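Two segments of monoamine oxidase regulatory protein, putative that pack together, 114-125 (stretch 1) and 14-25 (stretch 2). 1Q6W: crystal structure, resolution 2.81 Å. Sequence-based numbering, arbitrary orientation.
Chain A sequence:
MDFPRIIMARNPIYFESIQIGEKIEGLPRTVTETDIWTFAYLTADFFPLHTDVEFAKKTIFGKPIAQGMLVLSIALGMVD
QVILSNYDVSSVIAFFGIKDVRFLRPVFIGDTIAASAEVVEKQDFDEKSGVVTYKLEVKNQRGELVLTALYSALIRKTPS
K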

# COMPACT_ATOMS: atom_id res chain seq x y z
N ALA A 114 -6.23 11.77 9.35
CA ALA A 114 -5.43 12.88 8.83
C ALA A 114 -3.98 12.42 8.76
O ALA A 114 -3.45 11.84 9.72
CB ALA A 114 -5.54 14.05 9.73
N ALA A 115 -3.34 12.67 7.63
CA ALA A 115 -1.97 12.24 7.45
C ALA A 115 -1.02 13.40 7.30
O ALA A 115 -1.39 14.48 6.84
CB ALA A 115 -1.88 11.35 6.23
N SER A 116 0.22 13.17 7.70
CA SER A 116 1.26 14.17 7.58
C SER A 116 2.52 13.47 7.14
O SER A 116 2.75 12.30 7.49
CB SER A 116 1.49 14.86 8.93
OG SER A 116 1.96 13.95 9.91
N ALA A 117 3.33 14.16 6.35
CA ALA A 117 4.59 13.61 5.89
C ALA A 117 5.73 14.58 6.25
O ALA A 117 5.58 15.80 6.13
CB ALA A 117 4.54 13.38 4.42
N GLU A 118 6.85 14.05 6.71
CA GLU A 118 7.98 14.89 7.07
C GLU A 118 9.26 14.38 6.43
O GLU A 118 9.51 13.17 6.42
CB GLU A 118 8.13 14.93 8.59
CG GLU A 118 9.25 15.80 9.07
CD GLU A 118 9.39 15.78 10.57
OE1 GLU A 118 10.29 16.48 11.10
OE2 GLU A 118 8.59 15.05 11.22
N VAL A 119 10.06 15.28 5.86
CA VAL A 119 11.31 14.86 5.25
C VAL A 119 12.28 14.48 6.35
O VAL A 119 12.58 15.30 7.23
CB VAL A 119 11.94 15.98 4.40
CG1 VAL A 119 13.27 15.48 3.80
CG2 VAL A 119 10.95 16.43 3.32
N VAL A 120 12.77 13.25 6.31
CA VAL A 120 13.69 12.78 7.33
C VAL A 120 15.06 12.37 6.80
O VAL A 120 15.99 12.20 7.58
CB VAL A 120 13.09 11.60 8.11
CG1 VAL A 120 11.80 12.04 8.79
CG2 VAL A 120 12.86 10.40 7.18
N GLU A 121 15.19 12.23 5.50
CA GLU A 121 16.47 11.81 4.94
C GLU A 121 16.65 12.18 3.47
O GLU A 121 15.69 12.30 2.70
CB GLU A 121 16.62 10.31 5.12
CG GLU A 121 17.89 9.72 4.54
CD GLU A 121 18.01 8.23 4.80
OE1 GLU A 121 18.98 7.61 4.31
OE2 GLU A 121 17.14 7.67 5.50
N LYS A 122 17.91 12.38 3.09
CA LYS A 122 18.27 12.72 1.72
C LYS A 122 19.56 12.01 1.41
O LYS A 122 20.50 12.03 2.20
CB LYS A 122 18.47 14.22 1.55
CG LYS A 122 17.24 15.05 1.86
CD LYS A 122 17.47 16.50 1.55
CE LYS A 122 17.87 16.68 0.10
NZ LYS A 122 18.07 18.12 -0.23
N GLN A 123 19.60 11.40 0.24
CA GLN A 123 20.76 10.64 -0.17
C GLN A 123 21.05 11.00 -1.63
O GLN A 123 20.11 11.17 -2.42
CB GLN A 123 20.41 9.17 -0.06
CG GLN A 123 21.53 8.20 0.15
CD GLN A 123 21.02 6.77 0.18
OE1 GLN A 123 19.94 6.50 0.71
NE2 GLN A 123 21.80 5.85 -0.40
N ASP A 124 22.32 11.15 -1.98
CA ASP A 124 22.63 11.42 -3.38
C ASP A 124 22.42 10.07 -4.08
O ASP A 124 22.57 9.02 -3.46
CB ASP A 124 24.08 11.89 -3.54
CG ASP A 124 24.38 12.34 -4.95
OD1 ASP A 124 23.69 13.27 -5.44
OD2 ASP A 124 25.31 11.78 -5.57
N PHE A 125 22.05 10.11 -5.36
CA PHE A 125 21.82 8.88 -6.10
C PHE A 125 22.74 8.79 -7.30
O PHE A 125 23.45 7.80 -7.50
CB PHE A 125 20.37 8.81 -6.56
CG PHE A 125 20.00 7.49 -7.18
CD1 PHE A 125 19.92 6.34 -6.39
CD2 PHE A 125 19.74 7.40 -8.53
CE1 PHE A 125 19.59 5.11 -6.95
CE2 PHE A 125 19.40 6.16 -9.11
CZ PHE A 125 19.33 5.02 -8.32
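Stretch 2 14-25: YFESIQIGEKIE

A leading polar anchor is the ammonium group of Lys 122, which donates hydrogen bonds to two carbonyls of stretch 2: NZ lies 2.7 Å from Phe 15 O and a very short 2.4 Å from Ile 18 O. The same NZ stands 4.4 Å from the centroid of the Phe 15 ring, almost on the ring normal, so a cation-pi interaction adds to the bonds. A long, flexible lysine suits this place, since its CE also packs over that ring face, 3.6 Å from Phe 15 CE1.

Farther along, stretch 2 becomes a short strand, 23-25, running antiparallel to strand 114-125 at 168°. Ala 117 and Ile 24 form the hydrogen-bonded pair: Ile 24 N to Ala 117 O is 2.7 Å, and Ala 117 N to Ile 24 O is 2.9 Å. Val 119 N to Glu 22 O, 2.9 Å, closes the ladder beyond the non-hydrogen-bonded pair Glu 118 and Lys 23; from the turn, Gly 21 N then donates to Val 119 O at 2.8 Å. Gly 21 belongs to a type II turn from Gln 19 to Glu 22; its positive phi suits glycine, because a CB would jam against the preceding carbonyl.

Val 119 points toward stretch 2, its branched side chain packing against Ile 18 and Ile 20: CG2 meets Ile 18 CG2 at 3.7 Å, and CG1 meets Ile 20 CG1 at 4.1 Å.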

# COMPACT_ATOMS: atom_id res chain seq x y z
N TYR A 14 13.46 20.77 -6.93
CA TYR A 14 14.53 19.83 -7.19
C TYR A 14 15.09 19.27 -5.88
O TYR A 14 14.78 19.75 -4.80
CB TYR A 14 15.63 20.52 -8.01
CG TYR A 14 15.13 21.08 -9.32
CD1 TYR A 14 14.59 22.35 -9.40
CD2 TYR A 14 15.18 20.31 -10.48
CE1 TYR A 14 14.10 22.86 -10.61
CE2 TYR A 14 14.71 20.80 -11.69
CZ TYR A 14 14.17 22.07 -11.75
OH TYR A 14 13.72 22.56 -12.95
N PHE A 15 15.92 18.23 -6.00
CA PHE A 15 16.51 17.58 -4.85
C PHE A 15 17.09 18.56 -3.82
O PHE A 15 16.83 18.44 -2.62
CB PHE A 15 17.60 16.62 -5.31
CG PHE A 15 18.18 15.78 -4.22
CD1 PHE A 15 17.36 14.95 -3.46
CD2 PHE A 15 19.54 15.79 -3.96
CE1 PHE A 15 17.90 14.15 -2.45
CE2 PHE A 15 20.08 15.00 -2.96
CZ PHE A 15 19.25 14.18 -2.20
N GLU A 16 17.87 19.53 -4.30
CA GLU A 16 18.50 20.52 -3.43
C GLU A 16 17.53 21.44 -2.71
O GLU A 16 17.87 22.00 -1.67
CB GLU A 16 19.52 21.35 -4.22
CG GLU A 16 19.31 21.37 -5.73
CD GLU A 16 19.85 20.12 -6.42
OE1 GLU A 16 19.35 19.01 -6.15
OE2 GLU A 16 20.78 20.24 -7.24
N SER A 17 16.33 21.60 -3.26
CA SER A 17 15.31 22.46 -2.65
C SER A 17 14.67 21.80 -1.43
O SER A 17 14.22 22.49 -0.52
CB SER A 17 14.21 22.79 -3.66
OG SER A 17 14.73 23.47 -4.78
N ILE A 18 14.63 20.47 -1.42
CA ILE A 18 14.03 19.72 -0.32
C ILE A 18 14.97 19.67 0.87
O ILE A 18 16.12 19.21 0.74
CB ILE A 18 13.71 18.27 -0.73
CG1 ILE A 18 12.99 18.23 -2.08
CG2 ILE A 18 12.84 17.61 0.33
CD1 ILE A 18 11.68 18.96 -2.11
N GLN A 19 14.50 20.15 2.02
CA GLN A 19 15.33 20.14 3.21
C GLN A 19 14.70 19.35 4.35
O GLN A 19 13.51 19.46 4.64
CB GLN A 19 15.67 21.57 3.64
CG GLN A 19 14.52 22.55 3.52
CD GLN A 19 14.98 23.98 3.61
OE1 GLN A 19 15.86 24.41 2.86
NE2 GLN A 19 14.39 24.74 4.53
N ILE A 20 15.52 18.54 5.00
CA ILE A 20 15.06 17.72 6.10
C ILE A 20 14.31 18.55 7.13
O ILE A 20 14.78 19.60 7.55
CB ILE A 20 16.25 16.99 6.75
CG1 ILE A 20 16.87 16.04 5.71
CG2 ILE A 20 15.79 16.22 7.98
CD1 ILE A 20 17.97 15.17 6.24
N GLY A 21 13.13 18.07 7.54
CA GLY A 21 12.35 18.78 8.53
C GLY A 21 11.06 19.36 7.98
O GLY A 21 10.13 19.67 8.73
N GLU A 22 11.00 19.54 6.66
CA GLU A 22 9.80 20.09 6.05
C GLU A 22 8.67 19.08 6.24
O GLU A 22 8.87 17.87 6.06
CB GLU A 22 10.02 20.34 4.56
CG GLU A 22 11.11 21.35 4.26
CD GLU A 22 11.13 21.75 2.79
OE1 GLU A 22 10.17 22.41 2.34
OE2 GLU A 22 12.11 21.41 2.09
N LYS A 23 7.50 19.57 6.60
CA LYS A 23 6.36 18.70 6.82
C LYS A 23 5.16 19.10 5.96
O LYS A 23 4.90 20.28 5.75
CB LYS A 23 5.98 18.70 8.31
CG LYS A 23 4.83 17.75 8.64
CD LYS A 23 4.49 17.71 10.12
CE LYS A 23 5.53 16.94 10.92
NZ LYS A 23 5.10 16.78 12.34
N ILE A 24 4.43 18.10 5.47
CA ILE A 24 3.25 18.33 4.65
C ILE A 24 2.03 17.85 5.43
O ILE A 24 2.00 16.74 5.94
CB ILE A 24 3.33 17.55 3.33
CG1 ILE A 24 4.54 18.01 2.53
CG2 ILE A 24 2.07 17.78 2.52
CD1 ILE A 24 4.84 17.15 1.33
N GLU A 25 1.01 18.71 5.50
CA GLU A 25 -0.21 18.39 6.23
C GLU A 25 -1.34 18.10 5.25
O GLU A 25 -1.78 18.98 4.52
CB GLU A 25 -0.59 19.58 7.12
CG GLU A 25 -1.28 19.20 8.41
CD GLU A 25 -0.36 18.52 9.40
OE1 GLU A 25 0.18 17.44 9.06
OE2 GLU A 25 -0.15 19.06 10.50